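Local atomic coordinates of putative hemin ABC transport system, membrane protein (Burkholderia cenocepacia J2315, PDB entry 5B57), a protein that probably forms the membrane-spanning permease subunit of an ABC transporter that imports heme into the bacterial cell. Residues P316-L321 against A369-A374. Residues are numbered along the deposited sequence; the frame is centred on the assembly and turned at random.
Sequences PHCVRL and APFFLA
Phe371 reaches across from segment 369-374 of helix 360-378 and brings the end of its ring against the imidazole of His317, with CZ 3.5 Å from CD2 of His317. CD2 and CG of His317 lie at the edge of the phenyl ring, near its plane; relative to the imidazole, CZ approaches obliquely. Ring planes stand at 84°, with centroids 5.4 Å apart, and the two side chains cross at about a right angle. CZ also meets the histidine stem, 3.7 Å from CB of His317. Both side chains hold CG anti to the backbone N (chi1 173° in Phe371), and together they bridge backbones whose closest CA atoms, those of Cys318 and Phe371, are 9.7 Å apart. A looser apolar contact joins SG of Cys318 to CE1 of Phe371 at 4.4 Å. Within its own helix, NH2 of Arg320 donates a long, nearly straight hydrogen bond to ND1 of His317 (3.3 Å, 169°), which would tend to hold the ring in this rotation. ND1 lies in the guanidinium plane, whereas the donor is tilted out of the imidazole plane; NH2 also hydrogen-bonds Gln126 of helix 94-128. This small contact, burying 111 Å², joins helices 311-323 and 360-378 of the FecCD-type permease fold. Helix 327-352 packs on Cys318, Pro132 touches His317, and Ala369, Phe372 and Leu373 meet Ile204 and Ala205 of the second subunit.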
loop_
_atom_site.group_PDB
_atom_site.type_symbol
_atom_site.label_atom_id
_atom_site.label_comp_id
_atom_site.label_asym_id
_atom_site.label_seq_id
_atom_site.Cartn_x
_atom_site.Cartn_y
_atom_site.Cartn_z
ATOM N N PRO A 316 7.657 -5.374 18.566
ATOM C CA PRO A 316 6.517 -4.468 18.791
ATOM C C PRO A 316 5.211 -5.018 18.283
ATOM O O PRO A 316 4.158 -4.452 18.611
ATOM C CB PRO A 316 6.913 -3.191 18.043
ATOM C CG PRO A 316 7.842 -3.628 17.046
ATOM C CD PRO A 316 8.560 -4.851 17.533
ATOM N N HIS A 317 5.238 -6.109 17.516
ATOM C CA HIS A 317 4.007 -6.718 17.037
ATOM C C HIS A 317 3.392 -7.677 18.041
ATOM O O HIS A 317 2.168 -7.771 18.117
ATOM C CB HIS A 317 4.241 -7.459 15.724
ATOM C CG HIS A 317 2.972 -7.791 15.002
ATOM N ND1 HIS A 317 2.284 -6.869 14.239
ATOM C CD2 HIS A 317 2.241 -8.929 14.966
ATOM C CE1 HIS A 317 1.198 -7.434 13.743
ATOM N NE2 HIS A 317 1.146 -8.682 14.174
ATOM N N CYS A 318 4.184 -8.387 18.825
ATOM C CA CYS A 318 3.568 -9.253 19.824
ATOM C C CYS A 318 3.071 -8.437 21.003
ATOM O O CYS A 318 1.978 -8.697 21.528
ATOM C CB CYS A 318 4.553 -10.326 20.282
ATOM S SG CYS A 318 5.427 -11.135 18.926
ATOM N N VAL A 319 3.854 -7.446 21.424
ATOM C CA VAL A 319 3.437 -6.624 22.550
ATOM C C VAL A 319 2.134 -5.932 22.217
ATOM O O VAL A 319 1.253 -5.775 23.079
ATOM C CB VAL A 319 4.531 -5.612 22.906
ATOM C CG1 VAL A 319 3.953 -4.548 23.833
ATOM C CG2 VAL A 319 5.775 -6.325 23.484
ATOM N N ARG A 320 1.970 -5.547 20.946
ATOM C CA ARG A 320 0.725 -4.912 20.508
ATOM C C ARG A 320 -0.468 -5.866 20.632
ATOM O O ARG A 320 -1.487 -5.527 21.244
ATOM C CB ARG A 320 0.876 -4.418 19.074
ATOM C CG ARG A 320 1.222 -2.957 18.937
ATOM C CD ARG A 320 0.923 -2.521 17.515
ATOM N NE ARG A 320 1.624 -3.378 16.565
ATOM C CZ ARG A 320 2.764 -3.045 15.978
ATOM N NH1 ARG A 320 3.330 -1.871 16.234
ATOM N NH2 ARG A 320 3.332 -3.875 15.121
ATOM N N LEU A 321 -0.354 -7.064 20.042
ATOM C CA LEU A 321 -1.393 -8.087 20.145
ATOM C C LEU A 321 -1.701 -8.493 21.581
ATOM O O LEU A 321 -2.742 -9.113 21.821
ATOM C CB LEU A 321 -0.980 -9.325 19.362
ATOM C CG LEU A 321 -0.981 -9.067 17.861
ATOM C CD1 LEU A 321 0.037 -9.947 17.103
ATOM C CD2 LEU A 321 -2.404 -9.249 17.312
ATOM N N ALA A 369 11.260 -15.975 10.255
ATOM C CA ALA A 369 10.572 -16.892 9.349
ATOM C C ALA A 369 9.304 -17.457 9.993
ATOM O O ALA A 369 8.206 -17.263 9.435
ATOM C CB ALA A 369 11.549 -17.960 8.853
ATOM N N PRO A 370 9.353 -18.098 11.178
ATOM C CA PRO A 370 8.093 -18.528 11.826
ATOM C C PRO A 370 7.132 -17.393 12.167
ATOM O O PRO A 370 5.913 -17.596 12.105
ATOM C CB PRO A 370 8.576 -19.230 13.103
ATOM C CG PRO A 370 9.905 -18.618 13.371
ATOM C CD PRO A 370 10.522 -18.433 12.004
ATOM N N PHE A 371 7.628 -16.203 12.517
ATOM C CA PHE A 371 6.738 -15.071 12.765
ATOM C C PHE A 371 5.903 -14.727 11.540
ATOM O O PHE A 371 4.694 -14.498 11.645
ATOM C CB PHE A 371 7.531 -13.847 13.190
ATOM C CG PHE A 371 6.687 -12.606 13.309
ATOM C CD1 PHE A 371 5.895 -12.404 14.429
ATOM C CD2 PHE A 371 6.668 -11.648 12.303
ATOM C CE1 PHE A 371 5.107 -11.269 14.549
ATOM C CE2 PHE A 371 5.878 -10.509 12.419
ATOM C CZ PHE A 371 5.098 -10.320 13.537
ATOM N N PHE A 372 6.543 -14.623 10.373
ATOM C CA PHE A 372 5.794 -14.300 9.160
ATOM C C PHE A 372 4.987 -15.490 8.662
ATOM O O PHE A 372 3.943 -15.305 8.039
ATOM C CB PHE A 372 6.738 -13.788 8.069
ATOM C CG PHE A 372 7.003 -12.321 8.152
ATOM C CD1 PHE A 372 7.988 -11.828 8.991
ATOM C CD2 PHE A 372 6.243 -11.433 7.414
ATOM C CE1 PHE A 372 8.219 -10.478 9.090
ATOM C CE2 PHE A 372 6.472 -10.086 7.503
ATOM C CZ PHE A 372 7.464 -9.606 8.352
ATOM N N LEU A 373 5.442 -16.713 8.923
ATOM C CA LEU A 373 4.609 -17.877 8.638
ATOM C C LEU A 373 3.360 -17.888 9.514
ATOM O O LEU A 373 2.293 -18.305 9.054
ATOM C CB LEU A 373 5.412 -19.156 8.838
ATOM C CG LEU A 373 5.545 -20.084 7.638
ATOM C CD1 LEU A 373 5.896 -19.274 6.412
ATOM C CD2 LEU A 373 6.637 -21.101 7.955
ATOM N N ALA A 374 3.473 -17.440 10.778
ATOM C CA ALA A 374 2.297 -17.269 11.636
ATOM C C ALA A 374 1.344 -16.182 11.119
ATOM O O ALA A 374 0.124 -16.392 11.069
ATOM C CB ALA A 374 2.732 -16.944 13.062
#